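Local structure of trehalose-6-phosphate phosphatase (Candida albicans, 5DXI) at residues A[61-66]-A[201-206]; A[193-198]-A[242-247]; A[8-13]-A[291-296]. The protein is a trehalose-phosphatase of the HAD clan, modelled here as its phosphatase domain with a magnesium ion and beryllium trifluoride bound. All blocks are in the same frame, centred on the assembly; numbering follows the deposited sequence.

Contact 1 of 3, residues A[61-66]-A[201-206]; sequences KNQIWI and HPHGAK
Lys61 meets the ring of His203 through its backbone, not through its ammonium end. Its carbonyl O lies at the edge of the imidazole, near the ring plane, 3.1 Å from His203 CE1. The same Lys61 O is 3.2 Å from His203 NE2, but the angle is poor and no hydrogen bond forms. That nitrogen is satisfied elsewhere: it donates to the backbone O of Arg23, on the neighbouring strand 23-27. Asn62 comes next and its CB points away from the loop 201-206. Its buried amide is held on that far side by Tyr17, Leu56 and Arg23. Gln63 points toward the loop, and its side chain packs on His203 and Gly204. Its CG is anti to the carbonyl carbon (chi1 -66°) and sits over one face of the His203 ring. This is a CH-pi contact, with Gln63 CG 3.9 Å from the ring centroid. The ring is therefore met on its edge by Lys61 O and on a face by Gln63. Gln63 CG also packs 3.8 Å from Gly204 CA. Beyond CG the chain bends, and the amide plane stands 81° from the imidazole plane. The peptide bond before Gly204 is cis. The loop is also tied to itself, by Ala205 N to Pro202 O at 2.7 Å and by a bond from His201 NE2 to Lys206 O. The arrangement is a surface loop, following helix 191-199, resting on the starting end of a parallel strand in the Rossmann-like core of a HAD phosphatase.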
ATOM      1  N   LYS A  61      21.274   6.507  -1.927  1.00 51.61           N
ATOM      2  CA  LYS A  61      20.689   6.773  -0.610  1.00 47.80           C
ATOM      3  C   LYS A  61      19.241   6.289  -0.528  1.00 45.96           C
ATOM      4  O   LYS A  61      18.706   6.082   0.567  1.00 43.01           O
ATOM      5  CB  LYS A  61      20.732   8.268  -0.267  1.00 48.56           C
ATOM      6  CG  LYS A  61      22.121   8.857  -0.064  1.00 53.04           C
ATOM      7  CD  LYS A  61      22.035  10.359   0.203  1.00 52.74           C
ATOM      8  CE  LYS A  61      23.414  10.968   0.437  1.00 59.60           C
ATOM      9  NZ  LYS A  61      23.411  12.461   0.348  1.00 57.92           N
ATOM     10  N   ASN A  62      18.620   6.089  -1.687  1.00 41.17           N
ATOM     11  CA  ASN A  62      17.199   5.762  -1.740  1.00 42.50           C
ATOM     12  C   ASN A  62      16.912   4.278  -1.964  1.00 43.21           C
ATOM     13  O   ASN A  62      17.557   3.630  -2.788  1.00 42.09           O
ATOM     14  CB  ASN A  62      16.520   6.569  -2.841  1.00 38.57           C
ATOM     15  CG  ASN A  62      16.514   8.058  -2.554  1.00 42.83           C
ATOM     16  OD1 ASN A  62      16.717   8.488  -1.416  1.00 38.55           O
ATOM     17  ND2 ASN A  62      16.295   8.855  -3.591  1.00 43.50           N
ATOM     18  N   GLN A  63      15.932   3.757  -1.231  1.00 37.97           N
ATOM     19  CA  GLN A  63      15.356   2.440  -1.495  1.00 36.66           C
ATOM     20  C   GLN A  63      13.854   2.609  -1.711  1.00 36.94           C
ATOM     21  O   GLN A  63      13.156   3.189  -0.869  1.00 36.39           O
ATOM     22  CB  GLN A  63      15.610   1.473  -0.341  1.00 37.69           C
ATOM     23  CG  GLN A  63      17.062   1.103  -0.117  1.00 39.68           C
ATOM     24  CD  GLN A  63      17.626   0.320  -1.280  1.00 42.77           C
ATOM     25  OE1 GLN A  63      17.253  -0.833  -1.502  1.00 38.38           O
ATOM     26  NE2 GLN A  63      18.525   0.942  -2.034  1.00 38.49           N
ATOM     27  N   ILE A  64      13.351   2.123  -2.837  1.00 35.70           N
ATOM     28  CA  ILE A  64      11.943   2.319  -3.152  1.00 33.95           C
ATOM     29  C   ILE A  64      11.187   1.002  -3.254  1.00 34.03           C
ATOM     30  O   ILE A  64      11.619   0.076  -3.947  1.00 32.06           O
ATOM     31  CB  ILE A  64      11.766   3.083  -4.466  1.00 34.73           C
ATOM     32  CG1 ILE A  64      12.516   4.416  -4.419  1.00 36.75           C
ATOM     33  CG2 ILE A  64      10.284   3.294  -4.762  1.00 35.07           C
ATOM     34  CD1 ILE A  64      12.607   5.077  -5.792  1.00 38.83           C
ATOM     35  N   TRP A  65      10.047   0.928  -2.573  1.00 31.08           N
ATOM     36  CA  TRP A  65       9.203  -0.258  -2.619  1.00 27.74           C
ATOM     37  C   TRP A  65       7.782   0.080  -3.055  1.00 28.84           C
ATOM     38  O   TRP A  65       7.185   1.068  -2.589  1.00 28.84           O
ATOM     39  CB  TRP A  65       9.185  -0.950  -1.250  1.00 31.11           C
ATOM     40  CG  TRP A  65      10.408  -1.771  -1.037  1.00 30.14           C
ATOM     41  CD1 TRP A  65      11.662  -1.311  -0.771  1.00 31.62           C
ATOM     42  CD2 TRP A  65      10.502  -3.194  -1.088  1.00 30.66           C
ATOM     43  NE1 TRP A  65      12.532  -2.360  -0.648  1.00 34.79           N
ATOM     44  CE2 TRP A  65      11.848  -3.530  -0.847  1.00 33.53           C
ATOM     45  CE3 TRP A  65       9.577  -4.219  -1.313  1.00 30.35           C
ATOM     46  CZ2 TRP A  65      12.296  -4.851  -0.813  1.00 32.37           C
ATOM     47  CZ3 TRP A  65      10.021  -5.531  -1.290  1.00 32.64           C
ATOM     48  CH2 TRP A  65      11.368  -5.837  -1.036  1.00 34.36           C
ATOM     49  N   ILE A  66       7.267  -0.735  -3.977  1.00 29.06           N
ATOM     50  CA  ILE A  66       5.871  -0.689  -4.376  1.00 27.05           C
ATOM     51  C   ILE A  66       5.131  -1.797  -3.633  1.00 28.54           C
ATOM     52  O   ILE A  66       5.428  -2.978  -3.814  1.00 29.19           O
ATOM     53  CB  ILE A  66       5.685  -0.864  -5.895  1.00 29.83           C
ATOM     54  CG1 ILE A  66       6.699   0.000  -6.676  1.00 33.72           C
ATOM     55  CG2 ILE A  66       4.236  -0.597  -6.285  1.00 29.01           C
ATOM     56  CD1 ILE A  66       6.643   1.485  -6.353  1.00 31.23           C
ATOM     57  N   HIS A 201      15.167  -2.871   9.617  1.00 33.80           N
ATOM     58  CA  HIS A 201      16.021  -3.695   8.765  1.00 34.80           C
ATOM     59  C   HIS A 201      17.187  -2.830   8.296  1.00 39.79           C
ATOM     60  O   HIS A 201      17.009  -1.639   8.047  1.00 37.73           O
ATOM     61  CB  HIS A 201      15.219  -4.233   7.570  1.00 38.61           C
ATOM     62  CG  HIS A 201      15.847  -5.405   6.879  1.00 38.30           C
ATOM     63  ND1 HIS A 201      15.861  -6.671   7.426  1.00 41.36           N
ATOM     64  CD2 HIS A 201      16.448  -5.512   5.668  1.00 39.28           C
ATOM     65  CE1 HIS A 201      16.465  -7.501   6.593  1.00 43.10           C
ATOM     66  NE2 HIS A 201      16.825  -6.824   5.515  1.00 39.49           N
ATOM     67  N   PRO A 202      18.387  -3.419   8.169  1.00 42.02           N
ATOM     68  CA  PRO A 202      19.510  -2.612   7.689  1.00 42.35           C
ATOM     69  C   PRO A 202      19.252  -2.027   6.300  1.00 42.55           C
ATOM     70  O   PRO A 202      18.925  -2.756   5.361  1.00 43.11           O
ATOM     71  CB  PRO A 202      20.669  -3.614   7.641  1.00 43.47           C
ATOM     72  CG  PRO A 202      20.277  -4.707   8.587  1.00 44.78           C
ATOM     73  CD  PRO A 202      18.784  -4.802   8.483  1.00 41.84           C
ATOM     74  N   HIS A 203      19.330  -0.705   6.192  1.00 42.38           N
ATOM     75  CA  HIS A 203      19.166  -0.008   4.914  1.00 43.98           C
ATOM     76  C   HIS A 203      20.328  -0.337   3.975  1.00 48.76           C
ATOM     77  O   HIS A 203      21.485  -0.269   4.390  1.00 57.06           O
ATOM     78  CB  HIS A 203      19.090   1.498   5.153  1.00 44.03           C
ATOM     79  CG  HIS A 203      18.761   2.307   3.939  1.00 42.18           C
ATOM     80  ND1 HIS A 203      19.714   2.727   3.036  1.00 42.82           N
ATOM     81  CD2 HIS A 203      17.587   2.835   3.522  1.00 41.43           C
ATOM     82  CE1 HIS A 203      19.133   3.453   2.096  1.00 45.13           C
ATOM     83  NE2 HIS A 203      17.842   3.536   2.370  1.00 44.32           N
ATOM     84  N   GLY A 204      20.066  -0.733   2.739  1.00 50.39           N
ATOM     85  CA  GLY A 204      18.822  -1.313   2.278  1.00 48.84           C
ATOM     86  C   GLY A 204      19.213  -2.732   1.838  1.00 49.86           C
ATOM     87  O   GLY A 204      19.379  -3.033   0.657  1.00 51.87           O
ATOM     88  N   ALA A 205      19.392  -3.595   2.834  1.00 46.51           N
ATOM     89  CA  ALA A 205      19.792  -4.990   2.670  1.00 46.56           C
ATOM     90  C   ALA A 205      18.615  -5.872   2.276  1.00 47.07           C
ATOM     91  O   ALA A 205      17.456  -5.520   2.516  1.00 42.92           O
ATOM     92  CB  ALA A 205      20.424  -5.508   3.952  1.00 47.75           C
ATOM     93  N   LYS A 206      18.908  -7.004   1.646  1.00 42.53           N
ATOM     94  CA  LYS A 206      17.858  -7.932   1.262  1.00 45.97           C
ATOM     95  C   LYS A 206      17.204  -8.547   2.496  1.00 42.01           C
ATOM     96  O   LYS A 206      17.754  -8.485   3.598  1.00 40.62           O
ATOM     97  CB  LYS A 206      18.420  -9.037   0.359  1.00 44.37           C
ATOM     98  CG  LYS A 206      18.866  -8.547  -1.012  1.00 50.00           C
ATOM     99  CD  LYS A 206      19.269  -9.706  -1.905  1.00 54.65           C
ATOM    100  CE  LYS A 206      19.685  -9.225  -3.291  1.00 59.99           C
ATOM    101  NZ  LYS A 206      19.462 -10.264  -4.343  1.00 66.56           N
TER

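Contact 2 of 3, residues A[193-198]-A[242-247]; sequences EIVKRL and NSLNEI
Two adjacent helices that pack on the Rossmann-like HAD core, 191-199 and 235-253, meet here through Val195 and Leu244. The axes of 193-198 and 242-247 approach to 9.1 Å, with 42° between their directions. The central touch is apolar: Val195 CG1 lies 3.8 Å from Leu244 CD2. CG1 is anti to the backbone N (chi1 167°), and the two side chains cross at about a right angle. Val195 CG1 also reaches Ser243 CB at 4.2 Å. Ser243 OG makes weak hydrogen bonds to Gly192 O, on the first helix, and to Asp239 O, on its own, so it links the helices only weakly. Further along, Ile247 brings its CD1 to 4.3 Å from Lys196 CA. Beyond that point the lysine chain runs off from 242-247 to Glu193. There Lys196 NZ bonds Glu193 OE2 at 2.8 Å, on the syn side and 15° out of the carboxylate plane. Arg197 NE joins the same carboxylate by a long salt bridge, 4.0 Å from Glu193 OE1. This charged network stays within segment 193-198, on a more exposed side. On the sheet side, Val195 also packs on Leu26 of strand 23-27. The beryllium trifluoride is about 11 Å from the side chain of Val195. Two residues of its pocket, Lys191 and Asp233, lie at or just before the starts of these two helices, a placement typical of the HAD active site.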
ATOM      1  N   GLU A 193       2.945  -5.574   7.948  1.00 31.75           N
ATOM      2  CA  GLU A 193       4.057  -6.506   8.141  1.00 34.10           C
ATOM      3  C   GLU A 193       5.207  -6.191   7.203  1.00 32.80           C
ATOM      4  O   GLU A 193       6.382  -6.233   7.589  1.00 32.56           O
ATOM      5  CB  GLU A 193       3.617  -7.950   7.883  1.00 39.61           C
ATOM      6  CG  GLU A 193       3.105  -8.683   9.078  1.00 44.59           C
ATOM      7  CD  GLU A 193       4.098  -8.678  10.222  1.00 47.91           C
ATOM      8  OE1 GLU A 193       5.267  -9.108  10.030  1.00 49.20           O
ATOM      9  OE2 GLU A 193       3.694  -8.223  11.303  1.00 49.64           O
ATOM     10  N   ILE A 194       4.855  -5.915   5.951  1.00 28.20           N
ATOM     11  CA  ILE A 194       5.840  -5.573   4.929  1.00 30.98           C
ATOM     12  C   ILE A 194       6.635  -4.345   5.369  1.00 29.08           C
ATOM     13  O   ILE A 194       7.868  -4.323   5.290  1.00 30.48           O
ATOM     14  CB  ILE A 194       5.174  -5.295   3.541  1.00 29.82           C
ATOM     15  CG1 ILE A 194       4.318  -6.481   3.095  1.00 31.89           C
ATOM     16  CG2 ILE A 194       6.218  -4.989   2.471  1.00 28.79           C
ATOM     17  CD1 ILE A 194       5.109  -7.768   2.888  1.00 29.88           C
ATOM     18  N   VAL A 195       5.918  -3.320   5.821  1.00 25.86           N
ATOM     19  CA  VAL A 195       6.555  -2.083   6.224  1.00 26.22           C
ATOM     20  C   VAL A 195       7.503  -2.329   7.414  1.00 31.15           C
ATOM     21  O   VAL A 195       8.630  -1.826   7.435  1.00 28.43           O
ATOM     22  CB  VAL A 195       5.508  -1.016   6.579  1.00 28.50           C
ATOM     23  CG1 VAL A 195       6.169   0.137   7.291  1.00 27.42           C
ATOM     24  CG2 VAL A 195       4.809  -0.543   5.294  1.00 24.82           C
ATOM     25  N   LYS A 196       7.057  -3.136   8.374  1.00 28.07           N
ATOM     26  CA  LYS A 196       7.916  -3.519   9.506  1.00 34.12           C
ATOM     27  C   LYS A 196       9.189  -4.234   9.023  1.00 34.13           C
ATOM     28  O   LYS A 196      10.290  -3.945   9.499  1.00 35.40           O
ATOM     29  CB  LYS A 196       7.141  -4.403  10.493  1.00 34.18           C
ATOM     30  CG  LYS A 196       7.954  -4.916  11.678  1.00 43.02           C
ATOM     31  CD  LYS A 196       7.041  -5.497  12.772  1.00 45.34           C
ATOM     32  CE  LYS A 196       6.460  -6.853  12.379  1.00 50.29           C
ATOM     33  NZ  LYS A 196       5.435  -7.351  13.355  1.00 54.50           N
ATOM     34  N   ARG A 197       9.042  -5.147   8.067  1.00 31.82           N
ATOM     35  CA  ARG A 197      10.191  -5.897   7.568  1.00 36.00           C
ATOM     36  C   ARG A 197      11.176  -5.027   6.799  1.00 35.37           C
ATOM     37  O   ARG A 197      12.361  -5.365   6.700  1.00 34.62           O
ATOM     38  CB  ARG A 197       9.733  -7.055   6.685  1.00 36.15           C
ATOM     39  CG  ARG A 197       9.137  -8.207   7.477  1.00 39.36           C
ATOM     40  CD  ARG A 197       8.543  -9.226   6.529  1.00 39.66           C
ATOM     41  NE  ARG A 197       7.850 -10.298   7.236  1.00 43.59           N
ATOM     42  CZ  ARG A 197       8.134 -11.584   7.059  1.00 40.67           C
ATOM     43  NH1 ARG A 197       9.085 -11.929   6.206  1.00 41.03           N
ATOM     44  NH2 ARG A 197       7.470 -12.517   7.723  1.00 40.54           N
ATOM     45  N   LEU A 198      10.691  -3.908   6.274  1.00 30.28           N
ATOM     46  CA  LEU A 198      11.513  -3.018   5.455  1.00 32.90           C
ATOM     47  C   LEU A 198      12.144  -1.913   6.271  1.00 32.12           C
ATOM     48  O   LEU A 198      13.277  -1.503   6.005  1.00 33.39           O
ATOM     49  CB  LEU A 198      10.685  -2.412   4.327  1.00 28.63           C
ATOM     50  CG  LEU A 198      10.234  -3.377   3.234  1.00 31.86           C
ATOM     51  CD1 LEU A 198       9.310  -2.676   2.224  1.00 29.27           C
ATOM     52  CD2 LEU A 198      11.443  -4.021   2.516  1.00 34.42           C
ATOM     53  N   ASN A 242      -0.369   2.624  10.205  1.00 27.25           N
ATOM     54  CA  ASN A 242      -0.373   2.152  11.586  1.00 31.14           C
ATOM     55  C   ASN A 242       0.991   1.574  11.979  1.00 31.54           C
ATOM     56  O   ASN A 242       1.487   1.862  13.053  1.00 30.42           O
ATOM     57  CB  ASN A 242      -1.471   1.114  11.802  1.00 29.16           C
ATOM     58  CG  ASN A 242      -2.775   1.725  12.271  1.00 40.70           C
ATOM     59  OD1 ASN A 242      -2.807   2.574  13.180  1.00 43.32           O
ATOM     60  ND2 ASN A 242      -3.872   1.286  11.663  1.00 39.37           N
ATOM     61  N   SER A 243       1.588   0.752  11.115  1.00 31.59           N
ATOM     62  CA  SER A 243       2.910   0.192  11.421  1.00 32.83           C
ATOM     63  C   SER A 243       3.938   1.293  11.603  1.00 32.21           C
ATOM     64  O   SER A 243       4.754   1.234  12.530  1.00 32.10           O
ATOM     65  CB  SER A 243       3.395  -0.785  10.340  1.00 31.67           C
ATOM     66  OG  SER A 243       2.708  -2.010  10.463  1.00 41.11           O
ATOM     67  N   LEU A 244       3.905   2.290  10.725  1.00 26.85           N
ATOM     68  CA  LEU A 244       4.824   3.418  10.865  1.00 29.77           C
ATOM     69  C   LEU A 244       4.604   4.215  12.149  1.00 30.68           C
ATOM     70  O   LEU A 244       5.569   4.629  12.795  1.00 30.95           O
ATOM     71  CB  LEU A 244       4.710   4.354   9.669  1.00 26.41           C
ATOM     72  CG  LEU A 244       5.348   3.848   8.387  1.00 27.47           C
ATOM     73  CD1 LEU A 244       5.019   4.822   7.281  1.00 28.27           C
ATOM     74  CD2 LEU A 244       6.866   3.699   8.544  1.00 27.58           C
ATOM     75  N   ASN A 245       3.347   4.451  12.513  1.00 30.51           N
ATOM     76  CA  ASN A 245       3.060   5.154  13.767  1.00 32.35           C
ATOM     77  C   ASN A 245       3.587   4.385  14.979  1.00 34.49           C
ATOM     78  O   ASN A 245       4.145   4.966  15.907  1.00 38.28           O
ATOM     79  CB  ASN A 245       1.561   5.392  13.919  1.00 29.58           C
ATOM     80  CG  ASN A 245       1.027   6.392  12.911  1.00 33.22           C
ATOM     81  OD1 ASN A 245       1.772   7.234  12.388  1.00 26.98           O
ATOM     82  ND2 ASN A 245      -0.268   6.298  12.620  1.00 28.54           N
ATOM     83  N   GLU A 246       3.382   3.076  14.973  1.00 31.75           N
ATOM     84  CA  GLU A 246       3.861   2.223  16.053  1.00 37.46           C
ATOM     85  C   GLU A 246       5.386   2.229  16.160  1.00 36.61           C
ATOM     86  O   GLU A 246       5.940   2.292  17.253  1.00 35.49           O
ATOM     87  CB  GLU A 246       3.338   0.807  15.846  1.00 37.88           C
ATOM     88  CG  GLU A 246       1.823   0.728  15.974  1.00 39.97           C
ATOM     89  CD  GLU A 246       1.294  -0.681  15.797  1.00 49.67           C
ATOM     90  OE1 GLU A 246       2.051  -1.549  15.295  1.00 44.08           O
ATOM     91  OE2 GLU A 246       0.120  -0.912  16.163  1.00 59.03           O
ATOM     92  N   ILE A 247       6.065   2.174  15.020  1.00 33.18           N
ATOM     93  CA  ILE A 247       7.519   2.207  15.022  1.00 36.50           C
ATOM     94  C   ILE A 247       8.019   3.559  15.541  1.00 38.85           C
ATOM     95  O   ILE A 247       8.946   3.625  16.357  1.00 39.21           O
ATOM     96  CB  ILE A 247       8.080   1.922  13.620  1.00 33.61           C
ATOM     97  CG1 ILE A 247       7.862   0.447  13.279  1.00 30.22           C
ATOM     98  CG2 ILE A 247       9.555   2.274  13.554  1.00 36.39           C
ATOM     99  CD1 ILE A 247       8.059   0.103  11.794  1.00 31.24           C
TER

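Contact 3 of 3, residues A[8-13]-A[291-296]; sequences LNRPLL and LETLGL
Arg10 reaches across to segment 291-296 and presents the edge of its guanidinium to Glu292 and a face to Thr293. The two segments come nearest at Arg10 and Thr293, whose CA atoms are 6.7 Å apart. The arginine chain is extended from CG to NE, which carries the guanidinium over to Glu292. There Arg10 NH1 forms a salt bridge with Glu292 OE1 at 2.9 Å. The bond is nearly straight, with an N-H...O angle of 176°. It uses the anti lone pair of OE1, away from the other carboxylate oxygen, and OE1 lies in the guanidinium plane. The guanidinium and carboxylate planes are nonetheless turned 36° from each other. Thr293 OG1 lies over one face of the guanidinium, and its closest approach to the arginine is 3.4 Å, to Arg10 CD. This is packing. The hydroxyl has its hydrogen bond within its own helix, to Gln289 O. The other branch of Thr293 serves the apolar side. A chi1 of -57° puts OG1 beside the backbone N and leaves CG2 anti to it, where CG2 meets two leucines. Leu13 CD2 is 3.6 Å away from Thr293 CG2, the two side chains crossing at about a right angle. Leu8 CD2 touches the same Thr293 CG2 at 3.8 Å. Leu296 closes another part of the contact, with its CD2 4.2 Å from Arg10 CB. Asn9 is the N-cap of helix 10-19, and its OD1 accepts from Leu12 N at 3.2 Å. The first turn of that helix packs against the last helix, 287-298. Leu8, Arg10 and Thr293 all touch Leu284 of the outermost strand 282-284. Leu8 and Leu13 also lean on strand 266-271, while Leu291 and Leu294 pack on helix 47-58.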
ATOM      1  N   LEU A   8      -0.268  17.923   3.278  1.00 27.82           N
ATOM      2  CA  LEU A   8       1.152  17.621   3.447  1.00 30.65           C
ATOM      3  C   LEU A   8       1.989  18.889   3.353  1.00 31.27           C
ATOM      4  O   LEU A   8       1.782  19.714   2.465  1.00 33.12           O
ATOM      5  CB  LEU A   8       1.628  16.612   2.383  1.00 28.88           C
ATOM      6  CG  LEU A   8       3.127  16.277   2.371  1.00 32.69           C
ATOM      7  CD1 LEU A   8       3.588  15.649   3.693  1.00 29.74           C
ATOM      8  CD2 LEU A   8       3.470  15.373   1.174  1.00 29.43           C
ATOM      9  N   ASN A   9       2.927  19.029   4.279  1.00 31.92           N
ATOM     10  CA  ASN A   9       3.892  20.121   4.286  1.00 34.65           C
ATOM     11  C   ASN A   9       5.052  19.786   3.326  1.00 33.93           C
ATOM     12  O   ASN A   9       6.074  19.245   3.733  1.00 33.00           O
ATOM     13  CB  ASN A   9       4.392  20.342   5.721  1.00 35.89           C
ATOM     14  CG  ASN A   9       5.270  21.577   5.876  1.00 38.79           C
ATOM     15  OD1 ASN A   9       5.883  22.054   4.922  1.00 37.89           O
ATOM     16  ND2 ASN A   9       5.335  22.096   7.102  1.00 37.72           N
ATOM     17  N   ARG A  10       4.883  20.107   2.050  1.00 35.47           N
ATOM     18  CA  ARG A  10       5.860  19.685   1.055  1.00 36.60           C
ATOM     19  C   ARG A  10       7.267  20.277   1.270  1.00 36.86           C
ATOM     20  O   ARG A  10       8.247  19.548   1.144  1.00 38.82           O
ATOM     21  CB  ARG A  10       5.334  19.997  -0.349  1.00 36.12           C
ATOM     22  CG  ARG A  10       3.974  19.346  -0.608  1.00 36.51           C
ATOM     23  CD  ARG A  10       3.566  19.405  -2.063  1.00 34.91           C
ATOM     24  NE  ARG A  10       2.115  19.375  -2.237  1.00 35.43           N
ATOM     25  CZ  ARG A  10       1.521  19.333  -3.425  1.00 38.33           C
ATOM     26  NH1 ARG A  10       2.267  19.285  -4.528  1.00 38.03           N
ATOM     27  NH2 ARG A  10       0.195  19.324  -3.517  1.00 32.88           N
ATOM     28  N   PRO A  11       7.377  21.579   1.632  1.00 41.68           N
ATOM     29  CA  PRO A  11       8.731  22.101   1.896  1.00 35.63           C
ATOM     30  C   PRO A  11       9.482  21.390   3.017  1.00 40.67           C
ATOM     31  O   PRO A  11      10.688  21.158   2.875  1.00 39.65           O
ATOM     32  CB  PRO A  11       8.468  23.565   2.254  1.00 39.03           C
ATOM     33  CG  PRO A  11       7.257  23.906   1.432  1.00 40.43           C
ATOM     34  CD  PRO A  11       6.389  22.674   1.531  1.00 35.87           C
ATOM     35  N   LEU A  12       8.789  21.056   4.105  1.00 35.80           N
ATOM     36  CA  LEU A  12       9.396  20.289   5.187  1.00 38.90           C
ATOM     37  C   LEU A  12       9.810  18.901   4.688  1.00 34.97           C
ATOM     38  O   LEU A  12      10.899  18.424   5.003  1.00 36.22           O
ATOM     39  CB  LEU A  12       8.434  20.155   6.381  1.00 34.81           C
ATOM     40  CG  LEU A  12       8.866  19.168   7.480  1.00 38.37           C
ATOM     41  CD1 LEU A  12      10.225  19.537   8.039  1.00 43.72           C
ATOM     42  CD2 LEU A  12       7.845  19.063   8.611  1.00 41.80           C
ATOM     43  N   LEU A  13       8.933  18.254   3.926  1.00 35.26           N
ATOM     44  CA  LEU A  13       9.248  16.923   3.408  1.00 36.27           C
ATOM     45  C   LEU A  13      10.547  16.998   2.607  1.00 36.90           C
ATOM     46  O   LEU A  13      11.454  16.169   2.785  1.00 37.21           O
ATOM     47  CB  LEU A  13       8.106  16.368   2.545  1.00 34.09           C
ATOM     48  CG  LEU A  13       8.305  14.915   2.096  1.00 32.18           C
ATOM     49  CD1 LEU A  13       8.177  13.964   3.293  1.00 30.37           C
ATOM     50  CD2 LEU A  13       7.312  14.548   1.031  1.00 30.46           C
ATOM     51  N   LEU A 291       2.541  12.831  -7.502  1.00 32.39           N
ATOM     52  CA  LEU A 291       3.654  12.917  -8.446  1.00 32.69           C
ATOM     53  C   LEU A 291       4.349  14.284  -8.379  1.00 32.23           C
ATOM     54  O   LEU A 291       5.575  14.370  -8.528  1.00 33.25           O
ATOM     55  CB  LEU A 291       3.180  12.626  -9.877  1.00 33.77           C
ATOM     56  CG  LEU A 291       2.488  11.269 -10.042  1.00 36.99           C
ATOM     57  CD1 LEU A 291       2.268  10.917 -11.531  1.00 35.00           C
ATOM     58  CD2 LEU A 291       3.244  10.175  -9.314  1.00 32.98           C
ATOM     59  N   GLU A 292       3.577  15.343  -8.133  1.00 34.13           N
ATOM     60  CA  GLU A 292       4.165  16.669  -7.930  1.00 32.35           C
ATOM     61  C   GLU A 292       5.160  16.612  -6.788  1.00 33.64           C
ATOM     62  O   GLU A 292       6.304  17.055  -6.919  1.00 37.33           O
ATOM     63  CB  GLU A 292       3.093  17.722  -7.621  1.00 31.90           C
ATOM     64  CG  GLU A 292       2.113  17.997  -8.753  1.00 36.53           C
ATOM     65  CD  GLU A 292       0.983  18.924  -8.332  1.00 40.15           C
ATOM     66  OE1 GLU A 292       0.929  19.328  -7.141  1.00 43.21           O
ATOM     67  OE2 GLU A 292       0.124  19.232  -9.188  1.00 44.16           O
ATOM     68  N   THR A 293       4.726  16.014  -5.677  1.00 35.57           N
ATOM     69  CA  THR A 293       5.551  15.911  -4.482  1.00 31.61           C
ATOM     70  C   THR A 293       6.769  15.032  -4.720  1.00 34.04           C
ATOM     71  O   THR A 293       7.886  15.381  -4.322  1.00 34.30           O
ATOM     72  CB  THR A 293       4.742  15.356  -3.274  1.00 34.12           C
ATOM     73  OG1 THR A 293       3.601  16.183  -3.029  1.00 34.54           O
ATOM     74  CG2 THR A 293       5.600  15.320  -2.029  1.00 31.23           C
ATOM     75  N   LEU A 294       6.567  13.877  -5.351  1.00 34.13           N
ATOM     76  CA  LEU A 294       7.707  13.003  -5.628  1.00 35.61           C
ATOM     77  C   LEU A 294       8.640  13.676  -6.649  1.00 34.44           C
ATOM     78  O   LEU A 294       9.879  13.595  -6.538  1.00 34.60           O
ATOM     79  CB  LEU A 294       7.234  11.622  -6.114  1.00 30.17           C
ATOM     80  CG  LEU A 294       6.391  10.838  -5.092  1.00 34.51           C
ATOM     81  CD1 LEU A 294       5.975   9.480  -5.635  1.00 32.83           C
ATOM     82  CD2 LEU A 294       7.145  10.674  -3.769  1.00 27.86           C
ATOM     83  N   GLY A 295       8.039  14.330  -7.639  1.00 34.52           N
ATOM     84  CA  GLY A 295       8.786  15.107  -8.615  1.00 39.55           C
ATOM     85  C   GLY A 295       9.637  16.176  -7.954  1.00 41.44           C
ATOM     86  O   GLY A 295      10.791  16.387  -8.322  1.00 41.75           O
ATOM     87  N   LEU A 296       9.058  16.838  -6.954  1.00 40.80           N
ATOM     88  CA  LEU A 296       9.766  17.839  -6.170  1.00 38.34           C
ATOM     89  C   LEU A 296      11.010  17.255  -5.518  1.00 41.46           C
ATOM     90  O   LEU A 296      12.103  17.812  -5.625  1.00 43.21           O
ATOM     91  CB  LEU A 296       8.844  18.411  -5.084  1.00 39.41           C
ATOM     92  CG  LEU A 296       9.501  19.436  -4.156  1.00 42.39           C
ATOM     93  CD1 LEU A 296       9.762  20.723  -4.938  1.00 42.32           C
ATOM     94  CD2 LEU A 296       8.697  19.692  -2.867  1.00 39.61           C
TER

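In the fold
Along the chain the segments run 8-13, 61-66, 193-198, 201-206, 242-247 and 291-296. Contacts 1 and 2 interleave, while contact 3 brackets both and brings segments near the two ends of the chain together. The centres of contacts 1 and 2 are 14 Å apart, and they touch: Trp65 CE2 is 3.4 Å from Leu198 CD2. Helix 191-199 packs on strand 62-67, and the loop after it returns there. Contact 3 is separate, its centre 20 Å from that of contact 1 and 22 Å from contact 2's. All three adjoin the mixed sheet, contact 3 at edge strand 282-284. Contacts 1 and 2 share its interior strands 62-67 and 23-27, and contact 2 joins helices starting by pocket residues.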